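Local coordinates for protein alpha-rhamnosidase (Dictyoglomus thermophilum, PDB 6I60) that probably hydrolyses terminal non-reducing alpha-L-rhamnose residues in alpha-L-rhamnosides, acting as a glycoside hydrolase, at residues G775-A780 and H852-L857. Sequence-based numbering, arbitrary orientation.
Sequences GYDEVA and HPVGDL
Asp-777 and Glu-778, neighbours in the first turn of helix 777-784, bond to His-852 and to Gly-855 respectively and both pack on Val-854, and the pair illustrates how adjacent carboxylates can hold a loop that lacks regular secondary structure. Asp-777 carries its CG between its own backbone N and carbonyl carbon (chi1 45°), which brings OD2 to the edge of the His-852 imidazole. There His-852 ND1 donates to Asp-777 OD2 over 2.9 Å. The acceptor uses the lone pair turned away from OD1 and lies somewhat out of the ring plane, while carboxylate and ring stand almost perpendicular, 88° apart. The other ring nitrogen, His-852 NE2, is hydrogen-bonded to Glu-850 OE2, so the imidazole is gripped at both nitrogens and its rotation is fixed.

Glu-778 takes a bent course: a turn at chi2 (-74°) carries its carboxylate alongside Val-854. Glu-778 OE1 accepts the backbone N-H of Gly-855, N to OE1 3.1 Å, on its syn side and a little out of the carboxylate plane. Gly-855 belongs to the type II' turn from Val-854 to Leu-857, closed by Leu-857 N to Val-854 O at 3.2 Å. Between the two acidic groups sits Val-854, whose CG1 packs 3.4 Å from Asp-777 CG and also against the Glu-778 carboxylate.

The contact joins the helical catalytic domain, of the six-hairpin glycosidase family, to the C-terminal beta domain through a link between strands 846-849 and 859-866. With a carboxylate at each nitrogen, the imidazole of His-852 would probably be stabilised in its protonated form, adding an electrostatic component to the junction.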
loop_
_atom_site.group_PDB
_atom_site.type_symbol
_atom_site.label_atom_id
_atom_site.label_comp_id
_atom_site.label_asym_id
_atom_site.label_seq_id
_atom_site.Cartn_x
_atom_site.Cartn_y
_atom_site.Cartn_z
ATOM N N GLY A 775 -10.172 -24.068 17.571
ATOM C CA GLY A 775 -11.499 -24.103 18.154
ATOM C C GLY A 775 -11.696 -23.240 19.378
ATOM O O GLY A 775 -12.556 -23.549 20.209
ATOM N N TYR A 776 -10.933 -22.160 19.515
ATOM C CA TYR A 776 -11.040 -21.260 20.661
ATOM C C TYR A 776 -11.244 -19.824 20.193
ATOM O O TYR A 776 -10.547 -18.897 20.614
ATOM C CB TYR A 776 -9.810 -21.373 21.557
ATOM C CG TYR A 776 -9.751 -22.662 22.343
ATOM C CD1 TYR A 776 -10.546 -22.849 23.468
ATOM C CD2 TYR A 776 -8.906 -23.696 21.957
ATOM C CE1 TYR A 776 -10.497 -24.027 24.189
ATOM C CE2 TYR A 776 -8.851 -24.878 22.671
ATOM C CZ TYR A 776 -9.648 -25.039 23.786
ATOM O OH TYR A 776 -9.597 -26.212 24.503
ATOM N N ASP A 777 -12.224 -19.624 19.308
ATOM C CA ASP A 777 -12.520 -18.283 18.817
ATOM C C ASP A 777 -13.152 -17.400 19.886
ATOM O O ASP A 777 -13.090 -16.171 19.771
ATOM C CB ASP A 777 -13.432 -18.358 17.590
ATOM C CG ASP A 777 -14.582 -19.337 17.769
ATOM O OD1 ASP A 777 -14.757 -19.863 18.889
ATOM O OD2 ASP A 777 -15.318 -19.578 16.785
ATOM N N GLU A 778 -13.756 -17.993 20.921
ATOM C CA GLU A 778 -14.336 -17.190 21.994
ATOM C C GLU A 778 -13.260 -16.477 22.802
ATOM O O GLU A 778 -13.481 -15.352 23.267
ATOM C CB GLU A 778 -15.191 -18.066 22.909
ATOM C CG GLU A 778 -16.366 -18.737 22.212
ATOM C CD GLU A 778 -17.490 -17.767 21.892
ATOM O OE1 GLU A 778 -17.507 -16.659 22.472
ATOM O OE2 GLU A 778 -18.355 -18.115 21.057
ATOM N N VAL A 779 -12.100 -17.111 22.981
ATOM C CA VAL A 779 -11.002 -16.470 23.697
ATOM C C VAL A 779 -10.461 -15.292 22.897
ATOM O O VAL A 779 -10.159 -14.230 23.453
ATOM C CB VAL A 779 -9.902 -17.501 24.010
ATOM C CG1 VAL A 779 -8.703 -16.828 24.661
ATOM C CG2 VAL A 779 -10.452 -18.611 24.897
ATOM N N ALA A 780 -10.337 -15.456 21.578
ATOM C CA ALA A 780 -9.826 -14.374 20.743
ATOM C C ALA A 780 -10.779 -13.186 20.733
ATOM O O ALA A 780 -10.340 -12.030 20.758
ATOM C CB ALA A 780 -9.578 -14.882 19.323
ATOM N N HIS A 852 -17.944 -16.852 12.124
ATOM C CA HIS A 852 -17.684 -17.187 13.523
ATOM C C HIS A 852 -18.507 -16.261 14.406
ATOM O O HIS A 852 -18.014 -15.219 14.863
ATOM C CB HIS A 852 -16.194 -17.082 13.849
ATOM C CG HIS A 852 -15.370 -18.189 13.267
ATOM N ND1 HIS A 852 -14.685 -19.094 14.048
ATOM C CD2 HIS A 852 -15.127 -18.540 11.982
ATOM C CE1 HIS A 852 -14.052 -19.953 13.268
ATOM N NE2 HIS A 852 -14.306 -19.640 12.010
ATOM N N PRO A 853 -19.767 -16.606 14.669
ATOM C CA PRO A 853 -20.592 -15.763 15.545
ATOM C C PRO A 853 -20.298 -16.014 17.015
ATOM O O PRO A 853 -20.919 -16.876 17.645
ATOM C CB PRO A 853 -22.024 -16.167 15.174
ATOM C CG PRO A 853 -21.910 -17.547 14.587
ATOM C CD PRO A 853 -20.473 -17.820 14.229
ATOM N N VAL A 854 -19.351 -15.265 17.570
ATOM C CA VAL A 854 -18.884 -15.477 18.931
ATOM C C VAL A 854 -19.365 -14.327 19.811
ATOM O O VAL A 854 -19.811 -13.286 19.328
ATOM C CB VAL A 854 -17.353 -15.617 18.995
ATOM C CG1 VAL A 854 -16.929 -16.987 18.500
ATOM C CG2 VAL A 854 -16.699 -14.526 18.170
ATOM N N GLY A 855 -19.265 -14.529 21.125
ATOM C CA GLY A 855 -19.621 -13.485 22.071
ATOM C C GLY A 855 -21.078 -13.088 21.954
ATOM O O GLY A 855 -21.973 -13.931 21.830
ATOM N N ASP A 856 -21.323 -11.777 21.994
ATOM C CA ASP A 856 -22.658 -11.217 21.827
ATOM C C ASP A 856 -22.857 -10.608 20.442
ATOM O O ASP A 856 -23.641 -9.667 20.284
ATOM C CB ASP A 856 -22.935 -10.177 22.912
ATOM C CG ASP A 856 -21.823 -9.151 23.036
ATOM O OD1 ASP A 856 -20.698 -9.432 22.574
ATOM O OD2 ASP A 856 -22.075 -8.062 23.595
ATOM N N LEU A 857 -22.157 -11.128 19.438
ATOM C CA LEU A 857 -22.297 -10.616 18.082
ATOM C C LEU A 857 -23.651 -11.005 17.503
ATOM O O LEU A 857 -24.120 -12.133 17.676
ATOM C CB LEU A 857 -21.176 -11.152 17.190
ATOM C CG LEU A 857 -19.788 -10.548 17.402
ATOM C CD1 LEU A 857 -18.790 -11.138 16.418
ATOM C CD2 LEU A 857 -19.835 -9.034 17.283
#